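Local coordinates for protein dally-like, isoform A (Drosophila melanogaster, PDB 6XTZ) that is a glypican, probably a GPI-anchored cell-surface heparan sulfate proteoglycan, that binds Wnt and Hedgehog proteins and shields the Wnt lipid to enable signalling at a distance, at residues A[147-155]-A[172-182]; A[271-282]-A[531-539]. The protein carries 5 engineered substitutions. All coordinates share one frame; numbering follows the deposited sequence.

Contact 1 (A[147-155]-A[172-182]); sequences FNTLYQKMF and VSEHMKELKPF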
loop_
_atom_site.group_PDB
_atom_site.type_symbol
_atom_site.label_atom_id
_atom_site.label_comp_id
_atom_site.label_asym_id
_atom_site.label_seq_id
_atom_site.Cartn_x
_atom_site.Cartn_y
_atom_site.Cartn_z
ATOM N N PHE A 147 8.945 -32.891 8.059
ATOM C CA PHE A 147 10.200 -33.633 8.082
ATOM C C PHE A 147 10.218 -34.678 9.189
ATOM O O PHE A 147 10.879 -35.712 9.049
ATOM C CB PHE A 147 11.380 -32.674 8.230
ATOM C CG PHE A 147 11.671 -31.881 6.990
ATOM C CD1 PHE A 147 12.274 -32.482 5.897
ATOM C CD2 PHE A 147 11.341 -30.539 6.915
ATOM C CE1 PHE A 147 12.543 -31.758 4.752
ATOM C CE2 PHE A 147 11.605 -29.809 5.772
ATOM C CZ PHE A 147 12.206 -30.418 4.689
ATOM N N ASN A 148 9.501 -34.432 10.290
ATOM C CA ASN A 148 9.398 -35.439 11.341
ATOM C C ASN A 148 8.757 -36.716 10.811
ATOM O O ASN A 148 9.212 -37.823 11.122
ATOM C CB ASN A 148 8.601 -34.891 12.525
ATOM C CG ASN A 148 8.483 -35.890 13.660
ATOM O OD1 ASN A 148 7.550 -36.691 13.704
ATOM N ND2 ASN A 148 9.432 -35.844 14.587
ATOM N N THR A 149 7.697 -36.578 10.010
ATOM C CA THR A 149 7.094 -37.744 9.373
ATOM C C THR A 149 8.080 -38.417 8.427
ATOM O O THR A 149 8.163 -39.651 8.380
ATOM C CB THR A 149 5.822 -37.336 8.629
ATOM O OG1 THR A 149 4.882 -36.784 9.559
ATOM C CG2 THR A 149 5.193 -38.533 7.938
ATOM N N LEU A 150 8.845 -37.624 7.674
ATOM C CA LEU A 150 9.888 -38.193 6.827
ATOM C C LEU A 150 10.973 -38.863 7.661
ATOM O O LEU A 150 11.521 -39.898 7.264
ATOM C CB LEU A 150 10.491 -37.109 5.933
ATOM C CG LEU A 150 9.949 -36.987 4.506
ATOM C CD1 LEU A 150 8.433 -36.902 4.499
ATOM C CD2 LEU A 150 10.556 -35.780 3.809
ATOM N N TYR A 151 11.301 -38.285 8.820
ATOM C CA TYR A 151 12.285 -38.903 9.701
ATOM C C TYR A 151 11.819 -40.276 10.167
ATOM O O TYR A 151 12.622 -41.210 10.278
ATOM C CB TYR A 151 12.562 -38.000 10.906
ATOM C CG TYR A 151 13.256 -36.693 10.585
ATOM C CD1 TYR A 151 13.894 -36.496 9.367
ATOM C CD2 TYR A 151 13.274 -35.654 11.508
ATOM C CE1 TYR A 151 14.527 -35.300 9.077
ATOM C CE2 TYR A 151 13.904 -34.459 11.229
ATOM C CZ TYR A 151 14.529 -34.285 10.013
ATOM O OH TYR A 151 15.157 -33.091 9.733
ATOM N N GLN A 152 10.521 -40.416 10.445
ATOM C CA GLN A 152 9.991 -41.694 10.907
ATOM C C GLN A 152 10.008 -42.732 9.792
ATOM O O GLN A 152 10.447 -43.870 9.995
ATOM C CB GLN A 152 8.573 -41.508 11.446
ATOM C CG GLN A 152 8.473 -40.544 12.613
ATOM C CD GLN A 152 7.053 -40.390 13.117
ATOM O OE1 GLN A 152 6.359 -41.375 13.365
ATOM N NE2 GLN A 152 6.610 -39.148 13.264
ATOM N N LYS A 153 9.528 -42.356 8.603
ATOM C CA LYS A 153 9.501 -43.296 7.486
ATOM C C LYS A 153 10.908 -43.687 7.055
ATOM O O LYS A 153 11.159 -44.847 6.708
ATOM C CB LYS A 153 8.724 -42.698 6.315
ATOM C CG LYS A 153 7.220 -42.768 6.486
ATOM C CD LYS A 153 6.494 -42.041 5.371
ATOM C CE LYS A 153 5.039 -42.463 5.320
ATOM N NZ LYS A 153 4.412 -42.452 6.667
ATOM N N MET A 154 11.841 -42.733 7.071
ATOM C CA MET A 154 13.221 -43.045 6.719
ATOM C C MET A 154 13.871 -43.981 7.728
ATOM O O MET A 154 14.859 -44.642 7.397
ATOM C CB MET A 154 14.037 -41.758 6.600
ATOM C CG MET A 154 15.129 -41.817 5.548
ATOM S SD MET A 154 14.463 -41.984 3.880
ATOM C CE MET A 154 15.977 -42.086 2.927
ATOM N N PHE A 155 13.334 -44.052 8.947
ATOM C CA PHE A 155 13.868 -44.954 9.959
ATOM C C PHE A 155 13.316 -46.367 9.815
ATOM O O PHE A 155 14.007 -47.335 10.154
ATOM C CB PHE A 155 13.567 -44.402 11.353
ATOM C CG PHE A 155 13.797 -45.387 12.463
ATOM C CD1 PHE A 155 15.080 -45.677 12.897
ATOM C CD2 PHE A 155 12.727 -46.013 13.081
ATOM C CE1 PHE A 155 15.291 -46.581 13.922
ATOM C CE2 PHE A 155 12.932 -46.916 14.105
ATOM C CZ PHE A 155 14.215 -47.201 14.526
ATOM N N VAL A 172 9.720 -42.792 18.508
ATOM C CA VAL A 172 10.531 -42.409 17.357
ATOM C C VAL A 172 10.218 -40.977 16.944
ATOM O O VAL A 172 11.123 -40.194 16.632
ATOM C CB VAL A 172 10.314 -43.393 16.192
ATOM C CG1 VAL A 172 11.179 -43.008 15.000
ATOM C CG2 VAL A 172 10.611 -44.814 16.636
ATOM N N SER A 173 8.935 -40.609 16.948
ATOM C CA SER A 173 8.554 -39.243 16.600
ATOM C C SER A 173 9.122 -38.245 17.600
ATOM O O SER A 173 9.671 -37.206 17.216
ATOM C CB SER A 173 7.031 -39.127 16.526
ATOM O OG SER A 173 6.637 -37.819 16.148
ATOM N N GLU A 174 9.002 -38.546 18.896
ATOM C CA GLU A 174 9.530 -37.648 19.917
ATOM C C GLU A 174 11.049 -37.560 19.863
ATOM O O GLU A 174 11.614 -36.493 20.131
ATOM C CB GLU A 174 9.074 -38.101 21.305
ATOM C CG GLU A 174 7.673 -37.644 21.680
ATOM C CD GLU A 174 7.604 -36.155 21.967
ATOM O OE1 GLU A 174 8.657 -35.555 22.267
ATOM O OE2 GLU A 174 6.495 -35.585 21.891
ATOM N N HIS A 175 11.723 -38.657 19.519
ATOM C CA HIS A 175 13.179 -38.636 19.455
ATOM C C HIS A 175 13.687 -38.012 18.161
ATOM O O HIS A 175 14.771 -37.418 18.153
ATOM C CB HIS A 175 13.734 -40.052 19.617
ATOM C CG HIS A 175 13.628 -40.584 21.013
ATOM N ND1 HIS A 175 14.372 -41.654 21.462
ATOM C CD2 HIS A 175 12.867 -40.189 22.061
ATOM C CE1 HIS A 175 14.073 -41.896 22.726
ATOM N NE2 HIS A 175 13.162 -41.022 23.113
ATOM N N MET A 176 12.929 -38.123 17.070
ATOM C CA MET A 176 13.319 -37.473 15.825
ATOM C C MET A 176 13.174 -35.958 15.881
ATOM O O MET A 176 13.667 -35.275 14.976
ATOM C CB MET A 176 12.500 -38.024 14.657
ATOM C CG MET A 176 12.908 -39.420 14.214
ATOM S SD MET A 176 14.619 -39.502 13.655
ATOM C CE MET A 176 14.749 -41.240 13.240
ATOM N N LYS A 177 12.519 -35.420 16.912
ATOM C CA LYS A 177 12.371 -33.972 17.016
ATOM C C LYS A 177 13.703 -33.294 17.311
ATOM O O LYS A 177 13.958 -32.185 16.829
ATOM C CB LYS A 177 11.342 -33.623 18.094
ATOM C CG LYS A 177 9.914 -33.998 17.736
ATOM C CD LYS A 177 8.930 -33.477 18.772
ATOM C CE LYS A 177 7.493 -33.746 18.355
ATOM N NZ LYS A 177 6.518 -33.170 19.322
ATOM N N GLU A 178 14.563 -33.941 18.098
ATOM C CA GLU A 178 15.862 -33.381 18.447
ATOM C C GLU A 178 16.990 -33.877 17.553
ATOM O O GLU A 178 18.078 -33.290 17.575
ATOM C CB GLU A 178 16.198 -33.693 19.912
ATOM C CG GLU A 178 16.236 -35.179 20.244
ATOM C CD GLU A 178 16.634 -35.446 21.684
ATOM O OE1 GLU A 178 16.568 -36.617 22.113
ATOM O OE2 GLU A 178 17.014 -34.484 22.386
ATOM N N LEU A 179 16.763 -34.928 16.771
ATOM C CA LEU A 179 17.782 -35.470 15.887
ATOM C C LEU A 179 17.717 -34.797 14.519
ATOM O O LEU A 179 16.697 -34.229 14.125
ATOM C CB LEU A 179 17.614 -36.983 15.739
ATOM C CG LEU A 179 17.761 -37.788 17.032
ATOM C CD1 LEU A 179 17.412 -39.251 16.809
ATOM C CD2 LEU A 179 19.170 -37.648 17.589
ATOM N N LYS A 180 18.831 -34.867 13.794
ATOM C CA LYS A 180 18.965 -34.248 12.475
ATOM C C LYS A 180 19.460 -35.291 11.480
ATOM O O LYS A 180 20.628 -35.276 11.075
ATOM C CB LYS A 180 19.910 -33.048 12.529
ATOM C CG LYS A 180 19.489 -31.970 13.517
ATOM C CD LYS A 180 18.107 -31.426 13.186
ATOM C CE LYS A 180 17.660 -30.392 14.207
ATOM N NZ LYS A 180 16.248 -29.973 13.991
ATOM N N PRO A 181 18.586 -36.207 11.054
ATOM C CA PRO A 181 19.041 -37.299 10.175
ATOM C C PRO A 181 19.565 -36.824 8.831
ATOM O O PRO A 181 20.470 -37.457 8.273
ATOM C CB PRO A 181 17.783 -38.167 10.009
ATOM C CG PRO A 181 16.852 -37.743 11.105
ATOM C CD PRO A 181 17.150 -36.305 11.362
ATOM N N PHE A 182 19.023 -35.733 8.292
ATOM C CA PHE A 182 19.435 -35.215 6.994
ATOM C C PHE A 182 20.428 -34.065 7.107
ATOM O O PHE A 182 20.686 -33.384 6.111
ATOM C CB PHE A 182 18.213 -34.756 6.193
ATOM C CG PHE A 182 17.173 -35.825 5.996
ATOM C CD1 PHE A 182 17.531 -37.161 5.932
ATOM C CD2 PHE A 182 15.834 -35.487 5.871
ATOM C CE1 PHE A 182 16.573 -38.140 5.750
ATOM C CE2 PHE A 182 14.871 -36.462 5.687
ATOM C CZ PHE A 182 15.241 -37.791 5.628
HETATM O O HOH W 1 17.829 -33.401 9.269
#
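Asn148 faces Met176 and Gln152 faces Ser173 where the short helical segments of 147-155 and 172-176 pass with axes 9.2 Å apart at 119°; the chain that follows crosses helix 147-155 on the Tyr151 side, bringing Pro181 and Phe182 to that ring. Asn148 carries the polar part. Its CG stands anti to the backbone N (chi1 -179°), which carries the amide across to Ser173: ND2 donates to Ser173 O at 3.0 Å, nearly in its own amide plane, and Ser173 OG donates to Asn148 OD1 at 2.8 Å. Gln152 NE2, one turn on, reaches the same Asn148 OD1 from the opposite face of its plane, so three bonds fix the rotation of this buried amide. Both segments belong to the all-helical glypican core, and the side chain of Leu150 comes to about 6 Å from the bound O-palmitoleoyl serine (nearest atoms), placing the contact beside the lipid pocket. Tyr151 fills the other half. Pro181 CD sits 3.5 Å from the Tyr151 ring centroid, over one face in a CH-pi contact, while the Tyr151 edge points into the face of Phe182 in a T-shaped pair (planes at 72°). Met176 CG packs on Tyr151 CB, the sulfur lying oblique to the ring. A water joins Tyr151 OH, at 2.7 Å, to Phe182 N. Met176 CE reaches Phe155 CB, and Val172 CG1 meets Phe155 CD2 at 3.9 Å.

Contact 2 (A[271-282]-A[531-539]); sequences NFAMAMDKVAER and VHLRNAYNG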
loop_
_atom_site.group_PDB
_atom_site.type_symbol
_atom_site.label_atom_id
_atom_site.label_comp_id
_atom_site.label_asym_id
_atom_site.label_seq_id
_atom_site.Cartn_x
_atom_site.Cartn_y
_atom_site.Cartn_z
ATOM N N ASN A 271 6.098 5.408 4.201
ATOM C CA ASN A 271 6.647 4.238 4.883
ATOM C C ASN A 271 6.130 2.951 4.256
ATOM O O ASN A 271 6.870 1.968 4.134
ATOM C CB ASN A 271 6.305 4.279 6.373
ATOM C CG ASN A 271 6.966 5.437 7.096
ATOM O OD1 ASN A 271 7.960 5.992 6.630
ATOM N ND2 ASN A 271 6.418 5.800 8.248
ATOM N N PHE A 272 4.855 2.938 3.855
ATOM C CA PHE A 272 4.303 1.779 3.163
ATOM C C PHE A 272 5.018 1.534 1.840
ATOM O O PHE A 272 5.337 0.388 1.503
ATOM C CB PHE A 272 2.802 1.971 2.933
ATOM C CG PHE A 272 2.231 1.076 1.870
ATOM C CD1 PHE A 272 1.915 -0.243 2.152
ATOM C CD2 PHE A 272 2.004 1.555 0.588
ATOM C CE1 PHE A 272 1.387 -1.069 1.175
ATOM C CE2 PHE A 272 1.480 0.733 -0.394
ATOM C CZ PHE A 272 1.174 -0.581 -0.099
ATOM N N ALA A 273 5.276 2.597 1.074
ATOM C CA ALA A 273 5.934 2.433 -0.218
ATOM C C ALA A 273 7.375 1.967 -0.052
ATOM O O ALA A 273 7.878 1.188 -0.869
ATOM C CB ALA A 273 5.882 3.740 -1.006
ATOM N N MET A 274 8.058 2.438 0.993
ATOM C CA MET A 274 9.436 2.018 1.218
ATOM C C MET A 274 9.498 0.575 1.702
ATOM O O MET A 274 10.412 -0.171 1.333
ATOM C CB MET A 274 10.119 2.955 2.215
ATOM C CG MET A 274 10.341 4.363 1.684
ATOM S SD MET A 274 11.241 5.436 2.823
ATOM C CE MET A 274 10.098 5.509 4.199
ATOM N N ALA A 275 8.533 0.161 2.523
ATOM C CA ALA A 275 8.503 -1.224 2.976
ATOM C C ALA A 275 8.097 -2.164 1.848
ATOM O O ALA A 275 8.588 -3.296 1.769
ATOM C CB ALA A 275 7.561 -1.366 4.170
ATOM N N MET A 276 7.201 -1.713 0.964
ATOM C CA MET A 276 6.830 -2.523 -0.193
ATOM C C MET A 276 8.016 -2.736 -1.121
ATOM O O MET A 276 8.185 -3.823 -1.685
ATOM C CB MET A 276 5.676 -1.867 -0.950
ATOM C CG MET A 276 4.327 -2.047 -0.293
ATOM S SD MET A 276 3.667 -3.714 -0.466
ATOM C CE MET A 276 3.334 -3.759 -2.223
ATOM N N ASP A 277 8.842 -1.703 -1.308
ATOM C CA ASP A 277 10.005 -1.842 -2.176
ATOM C C ASP A 277 11.035 -2.790 -1.576
ATOM O O ASP A 277 11.757 -3.468 -2.316
ATOM C CB ASP A 277 10.627 -0.473 -2.443
ATOM C CG ASP A 277 11.652 -0.507 -3.559
ATOM O OD1 ASP A 277 11.251 -0.627 -4.735
ATOM O OD2 ASP A 277 12.861 -0.411 -3.261
ATOM N N LYS A 278 11.114 -2.854 -0.245
ATOM C CA LYS A 278 12.030 -3.792 0.398
ATOM C C LYS A 278 11.554 -5.229 0.231
ATOM O O LYS A 278 12.358 -6.126 -0.050
ATOM C CB LYS A 278 12.184 -3.447 1.878
ATOM C CG LYS A 278 13.133 -2.296 2.160
ATOM C CD LYS A 278 13.460 -2.218 3.645
ATOM C CE LYS A 278 14.597 -1.245 3.916
ATOM N NZ LYS A 278 14.994 -1.243 5.352
ATOM N N VAL A 279 10.252 -5.469 0.404
ATOM C CA VAL A 279 9.719 -6.815 0.223
ATOM C C VAL A 279 9.819 -7.235 -1.238
ATOM O O VAL A 279 10.166 -8.381 -1.546
ATOM C CB VAL A 279 8.274 -6.891 0.745
ATOM C CG1 VAL A 279 7.659 -8.244 0.423
ATOM C CG2 VAL A 279 8.245 -6.635 2.244
ATOM N N ALA A 280 9.525 -6.313 -2.160
ATOM C CA ALA A 280 9.693 -6.607 -3.580
ATOM C C ALA A 280 11.139 -6.949 -3.911
ATOM O O ALA A 280 11.396 -7.755 -4.813
ATOM C CB ALA A 280 9.222 -5.422 -4.424
ATOM N N GLU A 281 12.095 -6.345 -3.200
ATOM C CA GLU A 281 13.495 -6.707 -3.390
ATOM C C GLU A 281 13.748 -8.146 -2.958
ATOM O O GLU A 281 14.489 -8.882 -3.622
ATOM C CB GLU A 281 14.391 -5.745 -2.609
ATOM C CG GLU A 281 15.879 -5.922 -2.866
ATOM C CD GLU A 281 16.733 -5.087 -1.930
ATOM O OE1 GLU A 281 16.843 -5.450 -0.739
ATOM O OE2 GLU A 281 17.285 -4.063 -2.382
ATOM N N ARG A 282 13.136 -8.563 -1.848
ATOM C CA ARG A 282 13.267 -9.942 -1.391
ATOM C C ARG A 282 12.597 -10.912 -2.356
ATOM O O ARG A 282 13.159 -11.968 -2.674
ATOM C CB ARG A 282 12.668 -10.086 0.006
ATOM C CG ARG A 282 13.463 -9.408 1.104
ATOM C CD ARG A 282 14.660 -10.244 1.515
ATOM N NE ARG A 282 15.311 -9.709 2.707
ATOM C CZ ARG A 282 16.422 -8.980 2.688
ATOM N NH1 ARG A 282 17.012 -8.699 1.535
ATOM N NH2 ARG A 282 16.940 -8.533 3.822
ATOM N N VAL A 531 3.946 -2.836 9.545
ATOM C CA VAL A 531 4.606 -3.736 10.484
ATOM C C VAL A 531 4.774 -5.120 9.869
ATOM O O VAL A 531 5.822 -5.761 10.024
ATOM C CB VAL A 531 3.823 -3.791 11.809
ATOM C CG1 VAL A 531 4.423 -4.831 12.744
ATOM C CG2 VAL A 531 3.811 -2.423 12.471
ATOM N N HIS A 532 3.756 -5.600 9.153
ATOM C CA HIS A 532 3.853 -6.914 8.525
ATOM C C HIS A 532 4.880 -6.916 7.399
ATOM O O HIS A 532 5.612 -7.896 7.222
ATOM C CB HIS A 532 2.485 -7.353 8.009
ATOM C CG HIS A 532 1.459 -7.519 9.087
ATOM N ND1 HIS A 532 0.127 -7.745 8.818
ATOM C CD2 HIS A 532 1.571 -7.491 10.436
ATOM C CE1 HIS A 532 -0.538 -7.849 9.955
ATOM N NE2 HIS A 532 0.316 -7.699 10.951
ATOM N N LEU A 533 4.954 -5.825 6.632
ATOM C CA LEU A 533 5.953 -5.740 5.571
ATOM C C LEU A 533 7.367 -5.731 6.138
ATOM O O LEU A 533 8.263 -6.389 5.597
ATOM C CB LEU A 533 5.711 -4.492 4.721
ATOM C CG LEU A 533 4.487 -4.516 3.806
ATOM C CD1 LEU A 533 4.289 -3.156 3.159
ATOM C CD2 LEU A 533 4.632 -5.597 2.746
ATOM N N ARG A 534 7.589 -4.991 7.227
ATOM C CA ARG A 534 8.918 -4.956 7.834
ATOM C C ARG A 534 9.293 -6.310 8.420
ATOM O O ARG A 534 10.434 -6.764 8.267
ATOM C CB ARG A 534 8.981 -3.871 8.908
ATOM C CG ARG A 534 8.902 -2.455 8.364
ATOM C CD ARG A 534 8.986 -1.426 9.478
ATOM N NE ARG A 534 8.867 -0.063 8.970
ATOM C CZ ARG A 534 8.858 1.022 9.737
ATOM N NH1 ARG A 534 8.963 0.905 11.054
ATOM N NH2 ARG A 534 8.743 2.225 9.188
ATOM N N ASN A 535 8.349 -6.967 9.099
ATOM C CA ASN A 535 8.611 -8.308 9.612
ATOM C C ASN A 535 8.884 -9.285 8.476
ATOM O O ASN A 535 9.792 -10.119 8.571
ATOM C CB ASN A 535 7.433 -8.788 10.459
ATOM C CG ASN A 535 7.330 -8.056 11.784
ATOM O OD1 ASN A 535 8.335 -7.623 12.345
ATOM N ND2 ASN A 535 6.111 -7.920 12.291
ATOM N N ALA A 536 8.112 -9.193 7.390
ATOM C CA ALA A 536 8.318 -10.086 6.256
ATOM C C ALA A 536 9.666 -9.845 5.590
ATOM O O ALA A 536 10.284 -10.789 5.082
ATOM C CB ALA A 536 7.187 -9.917 5.241
ATOM N N TYR A 537 10.138 -8.597 5.583
ATOM C CA TYR A 537 11.446 -8.304 5.005
ATOM C C TYR A 537 12.568 -8.944 5.816
ATOM O O TYR A 537 13.533 -9.465 5.245
ATOM C CB TYR A 537 11.650 -6.792 4.908
ATOM C CG TYR A 537 13.021 -6.393 4.413
ATOM C CD1 TYR A 537 13.354 -6.504 3.070
ATOM C CD2 TYR A 537 13.983 -5.901 5.287
ATOM C CE1 TYR A 537 14.607 -6.140 2.610
ATOM C CE2 TYR A 537 15.239 -5.534 4.837
ATOM C CZ TYR A 537 15.544 -5.656 3.497
ATOM O OH TYR A 537 16.789 -5.292 3.040
ATOM N N ASN A 538 12.464 -8.908 7.146
ATOM C CA ASN A 538 13.488 -9.509 7.992
ATOM C C ASN A 538 13.311 -11.013 8.142
ATOM O O ASN A 538 14.291 -11.712 8.419
ATOM C CB ASN A 538 13.492 -8.852 9.375
ATOM C CG ASN A 538 14.679 -9.285 10.222
ATOM O OD1 ASN A 538 15.786 -9.461 9.713
ATOM N ND2 ASN A 538 14.450 -9.469 11.519
ATOM N N GLY A 539 12.093 -11.523 7.971
ATOM C CA GLY A 539 11.850 -12.948 8.009
ATOM C C GLY A 539 11.802 -13.571 9.384
ATOM O O GLY A 539 11.752 -14.801 9.485
#
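Leu533 and Tyr537, one turn apart on segment 531-539, both enter helix 271-282 as knobs into holes; the short axes run 8.9 Å apart and only 27° from parallel. The apolar contacts centre on Leu533, set among Phe272, Ala275, Met276 and Val279. Its CB lies against Ala275 CB, where the small methyl allows the backbones to come close, and its CD1 branch meets Met276 CG at 3.6 Å and the Phe272 ring obliquely. The CD2 branch turns to Val279 CG2 and the Met276 sulfur.

Aromatic and cationic contacts gather at Tyr537, whose CG lies anti to the backbone N (chi1 176°), laying the ring between two long side chains. Over one face passes the aliphatic chain of Lys278, with CD 3.9 Å from the ring centroid, a CH-pi contact. Against the opposite face lies the Arg282 guanidinium, nearly flat on the ring (planes at 15°), with Arg282 CZ 3.9 Å from the centroid and off-centre, a cation-pi stack. The carboxylate of Glu281 comes to the ring edge, OE1 3.8 Å from Tyr537 OH.

One hydrogen bond crosses the contact: Arg282 NE donates to Tyr537 O at 3.1 Å, in the carbonyl plane, so the same guanidinium grips ring and backbone. A leucine in place of this arginine would probably leave Tyr537 O without its donor and one face of the ring without its stacked cation.

Around the pair, Phe287 offers the Arg282 cation a second aromatic partner, helix 185-216 meets Met276 and Val279 through Tyr203, helix 441-455 packs on Met276 through Ile449 and Val453, and Leu526 and Ile530, earlier on helix 513-538, extend the contact to Phe272, building a bundle of helices without strands.

In the fold
Contacts 1 and 2 lie 35 Å apart between centres and about 15 Å between nearest atoms. Contact 2 is near the chain centre and only partly buried; contact 1, 42 Å from that centre, is more fully buried. They use different helices, 139-158 and 169-176 against 263-283 and 513-538, though helix 185-216 borders both, through Pro186 in one and Tyr203 in the other. Contact 1 joins elements close in sequence at a steep angle and pairs a Tyr151-Pro181-Phe182 cluster with a hydrogen-bonded group round the buried amide of Asn148; contact 2 brings distant parts of the chain nearly parallel, with an apolar knob on the inner side and charged side chains around a tyrosine outside.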